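Local coordinates for phosphoserine phosphatase (Homo sapiens, PDB 6HYY), which hydrolyses O-phosphoserine to serine and phosphate, as a magnesium-dependent phosphatase of the haloacid dehalogenase family, at residues R45-G49 with G50-F54; H114-K118 with L119-A123; Q199-K202 with D203-W207. One frame throughout, in Å; residues are numbered along the deposited sequence.

Contact 1. Residues R45-G49 with G50-F54; sequences RRAMG and GAVPF. With PO4 (phosphate ion), chain C.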
# COMPACT_ATOMS: atom_id res chain seq x y z
N ARG A 45 -12.87 -7.46 -2.31
CA ARG A 45 -13.87 -6.44 -2.62
C ARG A 45 -14.83 -6.25 -1.45
O ARG A 45 -15.23 -5.12 -1.14
CB ARG A 45 -14.65 -6.84 -3.87
CG ARG A 45 -13.89 -6.65 -5.17
CD ARG A 45 -14.84 -6.60 -6.36
NE ARG A 45 -15.28 -7.94 -6.76
CZ ARG A 45 -14.50 -8.83 -7.37
NH1 ARG A 45 -13.24 -8.54 -7.67
NH2 ARG A 45 -15.00 -10.02 -7.70
N ARG A 46 -15.20 -7.35 -0.79
CA ARG A 46 -16.13 -7.31 0.33
C ARG A 46 -15.59 -6.48 1.49
O ARG A 46 -16.37 -5.83 2.20
CB ARG A 46 -16.43 -8.74 0.77
CG ARG A 46 -17.41 -8.92 1.91
CD ARG A 46 -17.62 -10.41 2.16
NE ARG A 46 -18.38 -10.69 3.37
CZ ARG A 46 -17.85 -10.79 4.59
NH1 ARG A 46 -16.55 -10.62 4.76
NH2 ARG A 46 -18.63 -11.05 5.63
N ALA A 47 -14.28 -6.48 1.70
CA ALA A 47 -13.68 -5.80 2.84
C ALA A 47 -13.37 -4.33 2.58
O ALA A 47 -12.92 -3.64 3.50
CB ALA A 47 -12.39 -6.53 3.26
N MET A 48 -13.61 -3.84 1.36
CA MET A 48 -13.26 -2.47 1.02
C MET A 48 -13.92 -1.47 1.97
O MET A 48 -15.05 -1.67 2.42
CB MET A 48 -13.68 -2.16 -0.42
CG MET A 48 -12.67 -2.64 -1.45
SD MET A 48 -13.33 -2.55 -3.12
CE MET A 48 -14.01 -0.90 -3.18
N GLY A 49 -13.19 -0.40 2.29
CA GLY A 49 -13.63 0.53 3.29
C GLY A 49 -13.63 -0.15 4.66
O GLY A 49 -12.93 -1.13 4.90
N GLY A 50 -14.45 0.39 5.55
CA GLY A 50 -14.60 -0.23 6.85
C GLY A 50 -15.70 -1.28 6.88
O GLY A 50 -16.19 -1.64 7.95
N ALA A 51 -16.06 -1.79 5.70
CA ALA A 51 -17.27 -2.60 5.55
C ALA A 51 -17.29 -3.76 6.54
O ALA A 51 -18.23 -3.91 7.33
CB ALA A 51 -17.39 -3.11 4.11
N VAL A 52 -16.25 -4.60 6.51
CA VAL A 52 -16.11 -5.68 7.49
C VAL A 52 -14.80 -5.45 8.24
O VAL A 52 -13.88 -4.83 7.70
CB VAL A 52 -16.16 -7.06 6.82
CG1 VAL A 52 -17.46 -7.22 6.04
CG2 VAL A 52 -14.95 -7.27 5.91
N PRO A 53 -14.68 -5.92 9.49
CA PRO A 53 -13.42 -5.72 10.23
C PRO A 53 -12.25 -6.36 9.50
O PRO A 53 -12.33 -7.50 9.06
CB PRO A 53 -13.70 -6.40 11.58
CG PRO A 53 -15.19 -6.42 11.70
CD PRO A 53 -15.70 -6.59 10.30
N PHE A 54 -11.15 -5.60 9.39
CA PHE A 54 -10.08 -6.02 8.50
C PHE A 54 -9.39 -7.29 8.99
O PHE A 54 -9.08 -8.18 8.19
CB PHE A 54 -9.04 -4.90 8.33
CG PHE A 54 -7.97 -5.24 7.33
CD1 PHE A 54 -8.24 -5.21 5.97
CD2 PHE A 54 -6.71 -5.63 7.75
CE1 PHE A 54 -7.27 -5.54 5.05
CE2 PHE A 54 -5.73 -5.96 6.83
CZ PHE A 54 -6.01 -5.91 5.48
P PO4 C . -9.85 0.07 0.50
O1 PO4 C . -8.64 -0.70 0.03
O2 PO4 C . -9.44 1.47 0.87
O3 PO4 C . -10.88 0.11 -0.61
O4 PO4 C . -10.48 -0.62 1.68
O HOH W 1 -12.07 -4.46 5.93

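Contact 2. Residues H114-K118 with L119-A123; sequences HVASK and LNIPA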
# COMPACT_ATOMS: atom_id res chain seq x y z
N HIS A 114 9.89 -6.61 -1.59
CA HIS A 114 10.32 -6.75 -2.98
C HIS A 114 9.99 -5.49 -3.78
O HIS A 114 10.84 -4.96 -4.51
CB HIS A 114 9.65 -7.98 -3.59
CG HIS A 114 9.78 -8.07 -5.08
ND1 HIS A 114 10.91 -8.54 -5.71
CD2 HIS A 114 8.90 -7.75 -6.07
CE1 HIS A 114 10.73 -8.50 -7.02
NE2 HIS A 114 9.52 -8.02 -7.26
N VAL A 115 8.77 -4.96 -3.61
CA VAL A 115 8.38 -3.73 -4.29
C VAL A 115 9.26 -2.57 -3.83
O VAL A 115 9.76 -1.79 -4.65
CB VAL A 115 6.88 -3.45 -4.04
CG1 VAL A 115 6.49 -2.07 -4.53
CG2 VAL A 115 6.04 -4.52 -4.68
N ALA A 116 9.46 -2.43 -2.51
CA ALA A 116 10.30 -1.36 -1.99
C ALA A 116 11.73 -1.45 -2.53
O ALA A 116 12.33 -0.43 -2.89
CB ALA A 116 10.32 -1.41 -0.47
N SER A 117 12.26 -2.67 -2.59
CA SER A 117 13.49 -3.02 -3.28
C SER A 117 13.27 -3.26 -4.76
O SER A 117 13.72 -4.24 -5.33
CB SER A 117 14.12 -4.23 -2.62
OG SER A 117 15.36 -4.50 -3.23
N LYS A 118 12.43 -2.42 -5.36
CA LYS A 118 12.59 -1.98 -6.72
C LYS A 118 12.62 -0.46 -6.78
O LYS A 118 13.12 0.09 -7.77
CB LYS A 118 11.45 -2.52 -7.63
CG LYS A 118 11.77 -3.91 -8.20
CD LYS A 118 10.55 -4.67 -8.72
CE LYS A 118 10.02 -4.08 -10.02
NZ LYS A 118 8.92 -4.91 -10.62
N LEU A 119 12.17 0.21 -5.72
CA LEU A 119 12.01 1.67 -5.67
C LEU A 119 13.05 2.34 -4.77
O LEU A 119 12.89 3.53 -4.44
CB LEU A 119 10.61 2.03 -5.15
CG LEU A 119 9.46 1.52 -6.02
CD1 LEU A 119 8.15 1.53 -5.22
CD2 LEU A 119 9.32 2.38 -7.27
N ASN A 120 14.07 1.60 -4.34
CA ASN A 120 15.10 2.11 -3.43
C ASN A 120 14.53 2.65 -2.13
O ASN A 120 15.10 3.56 -1.52
CB ASN A 120 15.93 3.19 -4.11
CG ASN A 120 16.50 2.70 -5.38
OD1 ASN A 120 15.99 3.01 -6.45
ND2 ASN A 120 17.53 1.88 -5.28
N ILE A 121 13.42 2.07 -1.69
CA ILE A 121 12.81 2.39 -0.41
C ILE A 121 13.33 1.39 0.61
O ILE A 121 13.12 0.17 0.43
CB ILE A 121 11.28 2.35 -0.51
CG1 ILE A 121 10.79 3.43 -1.48
CG2 ILE A 121 10.64 2.52 0.89
CD1 ILE A 121 9.29 3.31 -1.82
N PRO A 122 13.98 1.83 1.68
CA PRO A 122 14.52 0.88 2.66
C PRO A 122 13.43 0.11 3.36
O PRO A 122 12.31 0.59 3.56
CB PRO A 122 15.29 1.78 3.64
CG PRO A 122 14.72 3.12 3.46
CD PRO A 122 14.29 3.23 2.02
N ALA A 123 13.77 -1.12 3.77
CA ALA A 123 12.82 -1.95 4.49
C ALA A 123 12.32 -1.31 5.78
O ALA A 123 11.21 -1.63 6.22
CB ALA A 123 13.44 -3.32 4.79

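Contact 3. Residues Q199-K202 with D203-W207; sequences QQVK and DNAKW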
# COMPACT_ATOMS: atom_id res chain seq x y z
N GLN A 199 -14.96 5.64 -7.28
CA GLN A 199 -15.69 6.89 -7.47
C GLN A 199 -15.97 7.62 -6.17
O GLN A 199 -15.97 8.85 -6.14
CB GLN A 199 -16.99 6.62 -8.23
CG GLN A 199 -17.70 7.90 -8.72
CD GLN A 199 -16.87 8.68 -9.74
OE1 GLN A 199 -16.16 8.11 -10.56
NE2 GLN A 199 -16.97 10.01 -9.68
N GLN A 200 -16.18 6.89 -5.08
CA GLN A 200 -16.46 7.61 -3.84
C GLN A 200 -15.23 8.38 -3.37
O GLN A 200 -15.37 9.45 -2.75
CB GLN A 200 -17.00 6.65 -2.78
CG GLN A 200 -15.99 5.88 -1.98
CD GLN A 200 -16.65 5.09 -0.85
OE1 GLN A 200 -17.82 5.34 -0.51
NE2 GLN A 200 -15.93 4.14 -0.29
N VAL A 201 -14.03 7.91 -3.70
CA VAL A 201 -12.83 8.68 -3.39
C VAL A 201 -12.70 9.87 -4.34
O VAL A 201 -12.43 11.00 -3.92
CB VAL A 201 -11.57 7.79 -3.43
CG1 VAL A 201 -10.31 8.61 -3.13
CG2 VAL A 201 -11.70 6.65 -2.44
N LYS A 202 -12.91 9.63 -5.64
CA LYS A 202 -12.83 10.70 -6.63
C LYS A 202 -13.83 11.81 -6.33
O LYS A 202 -13.53 13.00 -6.52
CB LYS A 202 -13.05 10.13 -8.03
CG LYS A 202 -12.98 11.16 -9.14
CD LYS A 202 -13.08 10.53 -10.51
CE LYS A 202 -13.18 11.60 -11.60
NZ LYS A 202 -13.65 11.05 -12.90
N ASP A 203 -15.03 11.45 -5.87
CA ASP A 203 -16.06 12.46 -5.64
C ASP A 203 -15.80 13.30 -4.40
O ASP A 203 -16.31 14.43 -4.32
CB ASP A 203 -17.43 11.80 -5.52
CG ASP A 203 -17.97 11.30 -6.84
OD1 ASP A 203 -17.43 11.66 -7.91
OD2 ASP A 203 -18.96 10.54 -6.81
N ASN A 204 -15.05 12.80 -3.43
CA ASN A 204 -14.94 13.47 -2.14
C ASN A 204 -13.54 13.95 -1.77
O ASN A 204 -13.40 14.72 -0.82
CB ASN A 204 -15.46 12.56 -1.02
CG ASN A 204 -16.95 12.37 -1.10
OD1 ASN A 204 -17.71 13.17 -0.57
ND2 ASN A 204 -17.38 11.32 -1.79
N ALA A 205 -12.51 13.51 -2.48
CA ALA A 205 -11.15 13.94 -2.17
C ALA A 205 -10.91 15.34 -2.70
O ALA A 205 -11.30 15.68 -3.82
CB ALA A 205 -10.13 12.96 -2.77
N LYS A 206 -10.24 16.17 -1.89
CA LYS A 206 -9.85 17.49 -2.39
C LYS A 206 -8.89 17.36 -3.56
O LYS A 206 -9.02 18.08 -4.56
CB LYS A 206 -9.21 18.32 -1.27
CG LYS A 206 -10.06 18.46 -0.02
CD LYS A 206 -9.25 19.07 1.13
CE LYS A 206 -10.08 19.24 2.39
NZ LYS A 206 -10.83 18.00 2.72
N TRP A 207 -7.96 16.42 -3.48
CA TRP A 207 -6.92 16.22 -4.48
C TRP A 207 -7.06 14.82 -5.05
O TRP A 207 -7.18 13.85 -4.29
CB TRP A 207 -5.53 16.40 -3.86
CG TRP A 207 -5.38 17.64 -3.03
CD1 TRP A 207 -5.37 17.72 -1.67
CD2 TRP A 207 -5.23 18.97 -3.52
NE1 TRP A 207 -5.20 19.03 -1.28
CE2 TRP A 207 -5.12 19.82 -2.39
CE3 TRP A 207 -5.18 19.54 -4.80
CZ2 TRP A 207 -4.97 21.20 -2.51
CZ3 TRP A 207 -5.02 20.91 -4.91
CH2 TRP A 207 -4.92 21.72 -3.77

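Contact 1. Residues R45-G49 with G50-F54
Val52 lays CG1 over one face of the Arg46 guanidinium, 3.6 Å above its plane and shifted toward the rim; the two side chains cross at about a right angle. The Arg46 chain, extended to NE and starting with CG opposite its backbone N (chi1 -179°), carries the guanidinium to Val52 CG1. Val52 CG2 packs on Ala47, 3.8 Å from Ala47 CB. With an alanine here in place of the valine both branches would go, which is likely to strip the guanidinium of this apolar cover and open a gap beside Ala47.

Between these residues Met48 to Ala51 forms a type II' beta turn, with Gly49 at positive phi (66°). A CB on Gly49 would clash with Gly50 N. The turn's own bond, Ala51 N to Met48 O, is weak at 3.4 Å. A water spans the loop, donating to Ala47 O at 2.7 Å and to Val52 O at 2.6 Å. Gly49 N donates to phosphate O4 at 2.8 Å, and Thr178 OG1 also bonds this ion.

The loop links helix 37-46 to helix 54-65, where Ala57 meets Ala47 and Val52, Glu60 meets Arg46, and Pro53 occupies the N-cap position.

Contact 2. Residues H114-K118 with L119-A123
Leu119 and Ala116 carry most of this turn, with Ile121 completing its apolar side. Leu119 folds back over the last turn of helix 109-116: CG anti to its own carbonyl carbon (chi1 -61°) sets the isobutyl group beside the Val115 carbonyl, with Leu119 CG 3.6 Å from Val115 O. One branch, Leu119 CD1, then reaches Val115 CG1 at 4.0 Å, and the two side chains lie side by side, pointing the same way.

Ala116 contributes through both its methyl and its carbonyl. Its oxygen receives two backbone N-H groups, which straddle the carbonyl plane because they come from opposite faces of it. Leu119 N lies 2.9 Å from Ala116 O and 64° out of that plane. Ile121 N lies 3.0 Å from Ala116 O, 37° out of plane, and makes the straighter bond of the two. Neither donor sits on a lone pair.

This is a helix C-terminus, with Ser117 the first residue to leave helical phi/psi. Val115 O accepts Lys118 N at 2.8 Å and, only weakly, Leu119 N, while the Ala116 carbonyl takes the bonds that turn the chain toward strand 126-133. Asn120, at positive phi, adopts a left-handed conformation between the two donors of that carbonyl. The helix belongs to the Rossmann-like core of the haloacid dehalogenase fold, in which helices connect parallel strands.

Beyond the turn, Ile121 brings its CB to 3.9 Å from Ala116 CB. Both residues also rest on Leu103 of strand 100-105, and Ile121 extends to Val101. Leu119 meets Val21 of helix 17-21 and Arg88 of helix 87-96, whereas Gln95 NE2 of the latter helix bonds Asn120 O.

Contact 3. Residues Q199-K202 with D203-W207
Val201 O accepts two sound backbone bonds near the end of helix 199-204. Ala205 N approaches nearly along the C=O axis at 2.9 Å from Val201 O, whereas Asn204 N, 3.2 Å from that oxygen, stands 67° out of the carbonyl plane. The first is an i to i+4 bond and the second an i to i+3 bond.

Asn204 also turns its amide back to the preceding carbonyl. Its ND2 donates to Gln200 O at 2.9 Å with an N-H...O angle of 172°, arriving on a lone pair in the carbonyl plane; the oxygen in turn lies close to the asparagine amide plane. The backbone N of Asn204 adds a weak bond to Gln200 O, so the side chain supplies the firmer hold.

One residue before Gln200, Gln199 O accepts Asp203 N at 2.8 Å. The Gln199 side chain bends at chi2, bringing its amide across the carboxylate of Asp203, the two planes 62° apart. Gln199 NE2 lies 2.5 Å from Asp203 OD1, a hydrogen bond so short that its exact geometry is doubtful.

Val201 and Ala205 both touch Phe189 of strand 188-192, and Trp207 bonds Gly191 through the backbone: helix 199-204 is the crossover of a beta-alpha-beta unit leading to the parallel edge strand 207-209.

How the contacts relate
All three contacts are chain reversals or exits at helix ends, and none touches another. Contacts 1 and 3 are the nearest pair, with closest atoms about 6 Å apart and centres 18 Å apart. Contact 2 lies across the centre of the chain from both, its centre 27 Å from contact 1 and 28 Å from contact 3. The active-site ligands give a common reference. In contact 1 the Met48 side chain is about 8 Å from the magnesium ion, and that of Ala47 about 8 Å from bound serine. The side chain of Val201 in contact 3 is about 9 Å from the metal, while that of Val115 in contact 2 is about 10 Å from the serine.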